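Local coordinates for leucine aminopeptidase 1 (Caenorhabditis elegans, PDB 2HC9), which catalyses the zinc-dependent release of N-terminal amino acids, preferably leucine, from peptides and probably acts as a digestive enzyme in the worm, at residues 102-107 with 142-146; 326-332 with 418-424; 409-414 with 430-436. The protein carries 1 engineered substitution. The contacts are given in a common frame with arbitrary orientation. Where two conformers were deposited one is given. Residue numbers count along the deposited sequence, not the author numbering.

Contact 1. Residues 102-107 with 142-146; sequences YPEDTK and RELNV. With SO4 (sulfate ion), chain F.
At the N-terminal ends of two inner parallel strands of the macro-like N-terminal domain's sheet, a type I beta turn from Pro103 to Thr106 leads into strand 108-114 and meets the start of the parallel neighbour strand 145-151. Pro103 O closes the turn, accepting from Thr106 N at 2.9 Å and from Thr106 OG1 at 2.8 Å; the second bond uses chi1 m of Thr106. Residues 142-146 run extended, and the CA atoms of Lys107 and Leu144 lie 5.3 Å apart. Parallel pairing opens with Asn145 N donating to Lys107 O at 2.9 Å, nearly straight, and Leu144 CA lies 3.5 Å from the same Lys107 O. Leu144 (m, t) reaches inward: its CD1 lies 3.8 Å from Tyr102 CD2, and its CD2 3.2 Å from Thr106 O. Tyr102, chi1 m, packs its ring on Val109 and Phe111 of strand 108-114. One water bridges Lys107 O (2.9 Å) and Glu143 O (3.3 Å); another lies 2.9 Å from both Thr106 O and Glu143 O. Farther out, Arg142 (m, m, t) and Glu104 (t, m) form a salt bridge in which Glu104 OE2 takes both Arg142 NE and NH2 at 3.1 Å; Arg142 NE also gives a weak bond to Glu104 O at 3.0 Å. The edge of the guanidinium meets a sulfate, probably from the crystallisation liquor, with Arg142 NH2 donating to SO4 O4 at 2.8 Å.

Contact 2. Residues 326-332 with 418-424; sequences KTVEINN and IADMKNS
Strand 327-329 and the weakly bonded strand 421-422 of the catalytic domain pair in parallel here at the edge of a small three-stranded mixed sheet, with Glu329 opposite Lys422 at 4.4 Å between CA atoms. Ile418 enters first, its CG1 3.8 Å from Glu329 OE1, an oxygen that bonds to Ser416. Ala419 points its CB at the strand, 3.7 Å from Glu329 N. Asp420 (chi1 m) exchanges bonds with Thr327 (chi1 p): Thr327 N gives to Asp420 OD2 at 2.9 Å, Asp420 N to Thr327 OG1 at 3.0 Å. Thr138 and Met136 of a neighbouring subunit also bond to Asp420 OD2 and Thr327 OG1. Met421 (chi1 p) sets CG 3.8 Å from Val328 CG2 and O 2.7 Å from Glu329 N; its own N reaches Thr327 O only weakly, at 3.4 Å. Lys422, on the other sheet face with Glu329, runs out extended and brings CE to 3.6 Å from Glu329 OE1. Asn423 N donates to Glu329 O at 3.0 Å. Its side chain (chi1 p) then takes over from the backbone: OD1 accepts Asn331 N at 3.0 Å, while ND2 gives to Asn332 O at 2.9 Å. Ser424 O receives Asn331 ND2 at 3.0 Å. Amide side chains thus continue the pairing where the strands stop, and the network runs on to zinc ligand Asp334, whose N bonds to Asn332 OD1.

Contact 3. Residues 409-414 with 430-436; sequences LFFGDL and DGPPSAV
Gly431 fits flat against the ring of Phe410, and around that fit the end of helix 407-410 meets the lead-in to helix 433-442 in the catalytic domain. Past Phe410 the chain tightens into a 3-10 turn at 412-413, with Asp413 N bonded to Phe410 O at 2.9 Å; on the other side Pro432 is the N-cap residue, its O accepting Val436 N at 3.1 Å. CA atoms of Phe410 and Gly431 lie 5.0 Å apart. With chi1 m, the Phe410 ring offers one face to two CH-pi contacts: Gly431 CA stands 3.5 Å from the centroid, 18° off the normal, and Pro432 CD 4.1 Å from it. A CB on residue 431 would clash with Phe410 CG, so the glycine leaves just the hollow the ring needs. Val436 (chi1 t) is the bump from helix 433-442: its CG1 sits 3.7 Å from Leu414 CD2, and its CG2 packs 4.3 Å from Phe410 CB. Val436 CG2 also comes within 3.2 Å of Asp413 OD2. Asp413 (chi1 m) points toward 430-436, and its carboxylate takes both amides: OD1 from Asp430 N at 2.9 Å, OD2 from Gly431 N at 2.8 Å. One water joins Leu409 O to Asp430 OD2, each at 2.8 Å. Trp369 of a neighbouring subunit packs on Pro432 and Pro433. A single carboxylate therefore satisfies two successive backbone amides beside an otherwise largely apolar fit.

How the contacts relate
Contact 1 stands apart, about 53 Å from contact 2 and 50 Å from contact 3 between centres, on the other side of the chain's centre: it is a surface contact of the N-terminal domain, with waters and an exposed salt bridge. Contacts 2 and 3 are both buried in the catalytic domain, 14 Å apart between centres, and their segments alternate along the chain. They touch directly: Lys422 N lies 2.8 Å from Leu414 O, a probable hydrogen bond, and Leu414 CD2 packs 3.5 Å from Ser424 CA. Contact 2 relies on strand pairing and amide side chains, contact 3 on apolar packing plus one carboxylate; all three also meet other subunits.

Contact 1. Residues 102-107 with 142-146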
# COMPACT_ATOMS: atom_id res chain seq x y z
N TYR A 102 -37.76 15.21 -13.36
CA TYR A 102 -39.11 15.60 -13.80
C TYR A 102 -40.09 14.48 -13.40
O TYR A 102 -39.75 13.29 -13.47
CB TYR A 102 -39.14 15.83 -15.33
CG TYR A 102 -38.03 16.73 -15.78
CD1 TYR A 102 -38.11 18.11 -15.59
CD2 TYR A 102 -36.85 16.20 -16.37
CE1 TYR A 102 -37.09 18.94 -15.96
CE2 TYR A 102 -35.79 17.07 -16.76
CZ TYR A 102 -35.93 18.43 -16.55
OH TYR A 102 -34.93 19.32 -16.90
N PRO A 103 -41.31 14.86 -12.97
CA PRO A 103 -42.29 13.81 -12.67
C PRO A 103 -42.43 12.81 -13.81
O PRO A 103 -42.31 13.16 -14.99
CB PRO A 103 -43.59 14.58 -12.43
CG PRO A 103 -43.13 15.92 -11.95
CD PRO A 103 -41.85 16.21 -12.72
N GLU A 104 -42.66 11.56 -13.44
CA GLU A 104 -42.80 10.43 -14.35
C GLU A 104 -43.67 10.74 -15.60
O GLU A 104 -43.36 10.33 -16.71
CB GLU A 104 -43.39 9.29 -13.50
CG GLU A 104 -43.92 8.08 -14.18
CD GLU A 104 -45.28 8.30 -14.78
OE1 GLU A 104 -46.27 8.60 -14.06
OE2 GLU A 104 -45.35 8.15 -16.01
N ASP A 105 -44.76 11.48 -15.41
CA ASP A 105 -45.69 11.72 -16.51
C ASP A 105 -45.51 13.07 -17.23
O ASP A 105 -46.35 13.47 -18.03
CB ASP A 105 -47.14 11.59 -16.01
CG ASP A 105 -47.45 12.50 -14.82
OD1 ASP A 105 -46.50 13.05 -14.20
OD2 ASP A 105 -48.65 12.69 -14.50
N THR A 106 -44.41 13.77 -16.94
CA THR A 106 -44.02 14.93 -17.74
C THR A 106 -43.86 14.57 -19.23
O THR A 106 -43.18 13.60 -19.57
CB THR A 106 -42.68 15.50 -17.24
OG1 THR A 106 -42.79 15.79 -15.84
CG2 THR A 106 -42.33 16.78 -18.00
N LYS A 107 -44.48 15.36 -20.10
CA LYS A 107 -44.31 15.19 -21.55
C LYS A 107 -43.28 16.16 -22.11
O LYS A 107 -42.48 15.80 -22.98
CB LYS A 107 -45.66 15.39 -22.29
CG LYS A 107 -46.80 14.51 -21.79
CD LYS A 107 -46.44 13.03 -21.85
CE LYS A 107 -47.63 12.16 -21.43
NZ LYS A 107 -47.46 10.71 -21.78
N ARG A 142 -38.45 7.50 -19.73
CA ARG A 142 -39.38 8.47 -20.31
C ARG A 142 -38.68 9.27 -21.39
O ARG A 142 -37.54 9.69 -21.20
CB ARG A 142 -39.91 9.42 -19.22
CG ARG A 142 -40.68 8.72 -18.10
CD ARG A 142 -42.00 8.16 -18.63
NE ARG A 142 -42.75 7.50 -17.56
CZ ARG A 142 -42.69 6.20 -17.29
NH1 ARG A 142 -41.93 5.38 -18.03
NH2 ARG A 142 -43.41 5.70 -16.29
N GLU A 143 -39.35 9.47 -22.52
CA GLU A 143 -38.83 10.39 -23.52
C GLU A 143 -39.59 11.71 -23.42
O GLU A 143 -40.83 11.73 -23.30
CB GLU A 143 -38.93 9.82 -24.94
CG GLU A 143 -38.39 8.38 -25.13
CD GLU A 143 -36.95 8.16 -24.66
OE1 GLU A 143 -36.14 9.13 -24.59
OE2 GLU A 143 -36.60 7.00 -24.35
N LEU A 144 -38.85 12.81 -23.50
CA LEU A 144 -39.42 14.12 -23.28
C LEU A 144 -39.24 14.94 -24.53
O LEU A 144 -38.33 14.71 -25.33
CB LEU A 144 -38.70 14.84 -22.13
CG LEU A 144 -38.75 14.15 -20.76
CD1 LEU A 144 -37.86 14.87 -19.78
CD2 LEU A 144 -40.13 14.12 -20.22
N ASN A 145 -40.12 15.92 -24.69
CA ASN A 145 -39.97 16.91 -25.72
C ASN A 145 -39.39 18.15 -25.05
O ASN A 145 -40.05 18.77 -24.21
CB ASN A 145 -41.35 17.18 -26.36
CG ASN A 145 -41.40 18.46 -27.16
OD1 ASN A 145 -40.61 18.67 -28.08
ND2 ASN A 145 -42.34 19.33 -26.81
N VAL A 146 -38.14 18.48 -25.39
CA VAL A 146 -37.47 19.65 -24.78
C VAL A 146 -37.41 20.81 -25.77
O VAL A 146 -36.97 20.64 -26.91
CB VAL A 146 -36.05 19.30 -24.27
CG1 VAL A 146 -35.36 20.52 -23.66
CG2 VAL A 146 -36.12 18.12 -23.27
S SO4 F . -42.86 2.04 -16.27
O1 SO4 F . -42.48 2.21 -17.67
O2 SO4 F . -44.31 1.83 -16.17
O3 SO4 F . -42.17 0.88 -15.71
O4 SO4 F . -42.49 3.22 -15.50
O HOH W 1 -43.03 11.31 -21.42
O HOH W 2 -43.23 13.51 -24.61

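Contact 2. Residues 326-332 with 418-424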
# COMPACT_ATOMS: atom_id res chain seq x y z
N LYS A 326 9.71 5.63 -36.42
CA LYS A 326 10.51 5.69 -35.17
C LYS A 326 10.16 4.51 -34.24
O LYS A 326 9.04 3.98 -34.29
CB LYS A 326 10.28 7.01 -34.42
CG LYS A 326 10.97 8.18 -35.16
CD LYS A 326 10.62 9.51 -34.54
CE LYS A 326 11.34 10.64 -35.29
NZ LYS A 326 12.84 10.46 -35.33
N THR A 327 11.11 4.11 -33.39
CA THR A 327 10.83 3.00 -32.46
C THR A 327 10.46 3.52 -31.06
O THR A 327 10.99 4.53 -30.60
CB THR A 327 12.01 2.02 -32.35
OG1 THR A 327 13.22 2.76 -32.08
CG2 THR A 327 12.17 1.21 -33.70
N VAL A 328 9.54 2.83 -30.39
CA VAL A 328 9.15 3.22 -29.05
C VAL A 328 9.29 1.97 -28.15
O VAL A 328 8.77 0.90 -28.47
CB VAL A 328 7.70 3.81 -28.99
CG1 VAL A 328 7.33 4.06 -27.52
CG2 VAL A 328 7.62 5.14 -29.79
N GLU A 329 9.99 2.14 -27.03
CA GLU A 329 10.05 1.10 -25.98
C GLU A 329 8.86 1.33 -25.07
O GLU A 329 8.77 2.39 -24.41
CB GLU A 329 11.34 1.22 -25.18
CG GLU A 329 11.47 0.17 -24.10
CD GLU A 329 12.77 0.28 -23.30
OE1 GLU A 329 13.58 1.23 -23.52
OE2 GLU A 329 12.97 -0.60 -22.45
N ILE A 330 7.95 0.36 -25.05
CA ILE A 330 6.77 0.47 -24.20
C ILE A 330 7.17 0.04 -22.79
O ILE A 330 7.39 -1.16 -22.56
CB ILE A 330 5.63 -0.42 -24.71
CG1 ILE A 330 5.31 -0.09 -26.18
CG2 ILE A 330 4.37 -0.27 -23.80
CD1 ILE A 330 4.29 -1.05 -26.85
N ASN A 331 7.27 0.99 -21.85
CA ASN A 331 7.47 0.60 -20.45
C ASN A 331 6.21 0.75 -19.61
O ASN A 331 6.22 0.49 -18.41
CB ASN A 331 8.66 1.36 -19.83
CG ASN A 331 8.45 2.87 -19.78
OD1 ASN A 331 7.74 3.44 -20.62
ND2 ASN A 331 9.07 3.52 -18.80
N ASN A 332 5.13 1.20 -20.25
CA ASN A 332 3.86 1.34 -19.58
C ASN A 332 2.71 1.05 -20.55
O ASN A 332 2.35 1.87 -21.39
CB ASN A 332 3.72 2.75 -18.98
CG ASN A 332 2.47 2.92 -18.14
OD1 ASN A 332 1.62 2.03 -18.07
ND2 ASN A 332 2.35 4.06 -17.50
N ILE A 418 17.67 1.79 -25.91
CA ILE A 418 17.64 0.82 -27.00
C ILE A 418 16.59 1.13 -28.06
O ILE A 418 16.56 0.50 -29.10
CB ILE A 418 17.46 -0.60 -26.49
CG1 ILE A 418 16.24 -0.66 -25.55
CG2 ILE A 418 18.74 -1.09 -25.76
CD1 ILE A 418 16.01 -2.04 -25.04
N ALA A 419 15.72 2.10 -27.79
CA ALA A 419 14.79 2.53 -28.82
C ALA A 419 14.89 4.03 -28.95
O ALA A 419 15.60 4.68 -28.19
CB ALA A 419 13.36 2.12 -28.48
N ASP A 420 14.17 4.59 -29.91
CA ASP A 420 14.22 6.03 -30.11
C ASP A 420 13.66 6.78 -28.90
O ASP A 420 14.10 7.88 -28.60
CB ASP A 420 13.45 6.42 -31.37
CG ASP A 420 14.14 5.97 -32.63
OD1 ASP A 420 15.40 5.85 -32.63
OD2 ASP A 420 13.44 5.76 -33.64
N MET A 421 12.74 6.15 -28.18
CA MET A 421 12.20 6.75 -26.95
C MET A 421 11.41 5.67 -26.21
O MET A 421 11.07 4.63 -26.78
CB MET A 421 11.26 7.92 -27.27
CG MET A 421 10.00 7.48 -28.03
SD MET A 421 9.27 8.81 -29.01
CE MET A 421 10.35 8.66 -30.43
N LYS A 422 11.13 5.94 -24.94
CA LYS A 422 10.14 5.15 -24.19
C LYS A 422 8.81 5.88 -24.29
O LYS A 422 8.79 7.06 -24.59
CB LYS A 422 10.55 5.09 -22.71
CG LYS A 422 11.84 4.34 -22.41
CD LYS A 422 12.00 4.10 -20.90
CE LYS A 422 13.27 3.30 -20.62
NZ LYS A 422 13.50 3.08 -19.15
N ASN A 423 7.70 5.20 -24.02
CA ASN A 423 6.40 5.88 -23.99
C ASN A 423 6.05 6.58 -22.67
O ASN A 423 5.16 7.42 -22.63
CB ASN A 423 5.26 4.95 -24.49
CG ASN A 423 4.83 3.89 -23.47
OD1 ASN A 423 5.65 3.33 -22.75
ND2 ASN A 423 3.54 3.58 -23.44
N SER A 424 6.74 6.25 -21.58
CA SER A 424 6.46 6.92 -20.31
C SER A 424 7.69 6.91 -19.43
O SER A 424 8.73 6.34 -19.79
CB SER A 424 5.24 6.31 -19.60
OG SER A 424 5.61 5.19 -18.86

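Contact 3. Residues 409-414 with 430-436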
# COMPACT_ATOMS: atom_id res chain seq x y z
N LEU A 409 13.43 20.75 -22.67
CA LEU A 409 13.59 20.51 -21.22
C LEU A 409 13.05 19.15 -20.79
O LEU A 409 13.58 18.55 -19.87
CB LEU A 409 12.88 21.59 -20.40
CG LEU A 409 13.47 23.01 -20.49
CD1 LEU A 409 12.62 23.92 -19.57
CD2 LEU A 409 14.96 23.01 -20.06
N PHE A 410 11.98 18.67 -21.44
CA PHE A 410 11.20 17.56 -20.89
C PHE A 410 11.27 16.25 -21.67
O PHE A 410 10.97 15.20 -21.13
CB PHE A 410 9.72 17.96 -20.71
CG PHE A 410 9.49 19.20 -19.87
CD1 PHE A 410 10.33 19.51 -18.79
CD2 PHE A 410 8.38 20.00 -20.12
CE1 PHE A 410 10.10 20.64 -17.99
CE2 PHE A 410 8.11 21.15 -19.32
CZ PHE A 410 8.97 21.46 -18.24
N PHE A 411 11.64 16.30 -22.95
CA PHE A 411 11.59 15.07 -23.76
C PHE A 411 12.61 14.02 -23.29
O PHE A 411 12.42 12.79 -23.46
CB PHE A 411 11.71 15.38 -25.27
CG PHE A 411 11.67 14.15 -26.16
CD1 PHE A 411 10.51 13.38 -26.23
CD2 PHE A 411 12.78 13.77 -26.89
CE1 PHE A 411 10.46 12.23 -27.02
CE2 PHE A 411 12.74 12.63 -27.71
CZ PHE A 411 11.58 11.87 -27.77
N GLY A 412 13.66 14.50 -22.64
CA GLY A 412 14.62 13.61 -22.00
C GLY A 412 14.02 12.70 -20.93
O GLY A 412 14.59 11.65 -20.61
N ASP A 413 12.86 13.07 -20.39
CA ASP A 413 12.10 12.16 -19.52
C ASP A 413 11.77 10.81 -20.22
O ASP A 413 11.55 9.80 -19.54
CB ASP A 413 10.80 12.82 -19.04
CG ASP A 413 11.04 13.99 -18.08
OD1 ASP A 413 12.17 14.10 -17.50
OD2 ASP A 413 10.09 14.78 -17.89
N LEU A 414 11.74 10.80 -21.55
CA LEU A 414 11.39 9.60 -22.30
C LEU A 414 12.59 8.94 -22.95
O LEU A 414 12.45 8.16 -23.88
CB LEU A 414 10.33 9.93 -23.38
CG LEU A 414 9.04 10.49 -22.78
CD1 LEU A 414 8.08 10.93 -23.89
CD2 LEU A 414 8.39 9.44 -21.88
N ASP A 430 11.28 15.48 -15.05
CA ASP A 430 11.38 16.94 -14.98
C ASP A 430 10.11 17.64 -15.45
O ASP A 430 9.82 18.71 -14.97
CB ASP A 430 12.55 17.44 -15.81
CG ASP A 430 13.89 17.24 -15.11
OD1 ASP A 430 13.92 17.04 -13.88
OD2 ASP A 430 14.92 17.31 -15.80
N GLY A 431 9.40 17.06 -16.41
CA GLY A 431 8.18 17.70 -16.92
C GLY A 431 6.94 17.39 -16.11
O GLY A 431 6.88 16.37 -15.39
N PRO A 432 5.90 18.22 -16.25
CA PRO A 432 4.57 17.77 -15.75
C PRO A 432 4.23 16.46 -16.50
O PRO A 432 4.42 16.41 -17.71
CB PRO A 432 3.61 18.89 -16.21
CG PRO A 432 4.48 20.04 -16.68
CD PRO A 432 5.86 19.52 -16.95
N PRO A 433 3.83 15.38 -15.80
CA PRO A 433 3.53 14.13 -16.51
C PRO A 433 2.57 14.24 -17.68
O PRO A 433 2.77 13.55 -18.71
CB PRO A 433 2.96 13.22 -15.40
CG PRO A 433 3.69 13.72 -14.15
CD PRO A 433 3.74 15.22 -14.33
N SER A 434 1.56 15.12 -17.57
CA SER A 434 0.62 15.34 -18.70
C SER A 434 1.29 15.95 -19.93
O SER A 434 0.89 15.67 -21.07
CB SER A 434 -0.57 16.19 -18.28
OG SER A 434 -1.21 15.58 -17.16
N ALA A 435 2.31 16.77 -19.70
CA ALA A 435 3.06 17.39 -20.79
C ALA A 435 3.95 16.34 -21.45
O ALA A 435 4.03 16.26 -22.68
CB ALA A 435 3.92 18.54 -20.23
N VAL A 436 4.60 15.53 -20.63
CA VAL A 436 5.47 14.47 -21.13
C VAL A 436 4.66 13.48 -21.99
O VAL A 436 5.11 13.07 -23.07
CB VAL A 436 6.22 13.76 -19.95
CG1 VAL A 436 6.98 12.52 -20.46
CG2 VAL A 436 7.20 14.74 -19.32
O HOH W 3 15.43 19.06 -17.88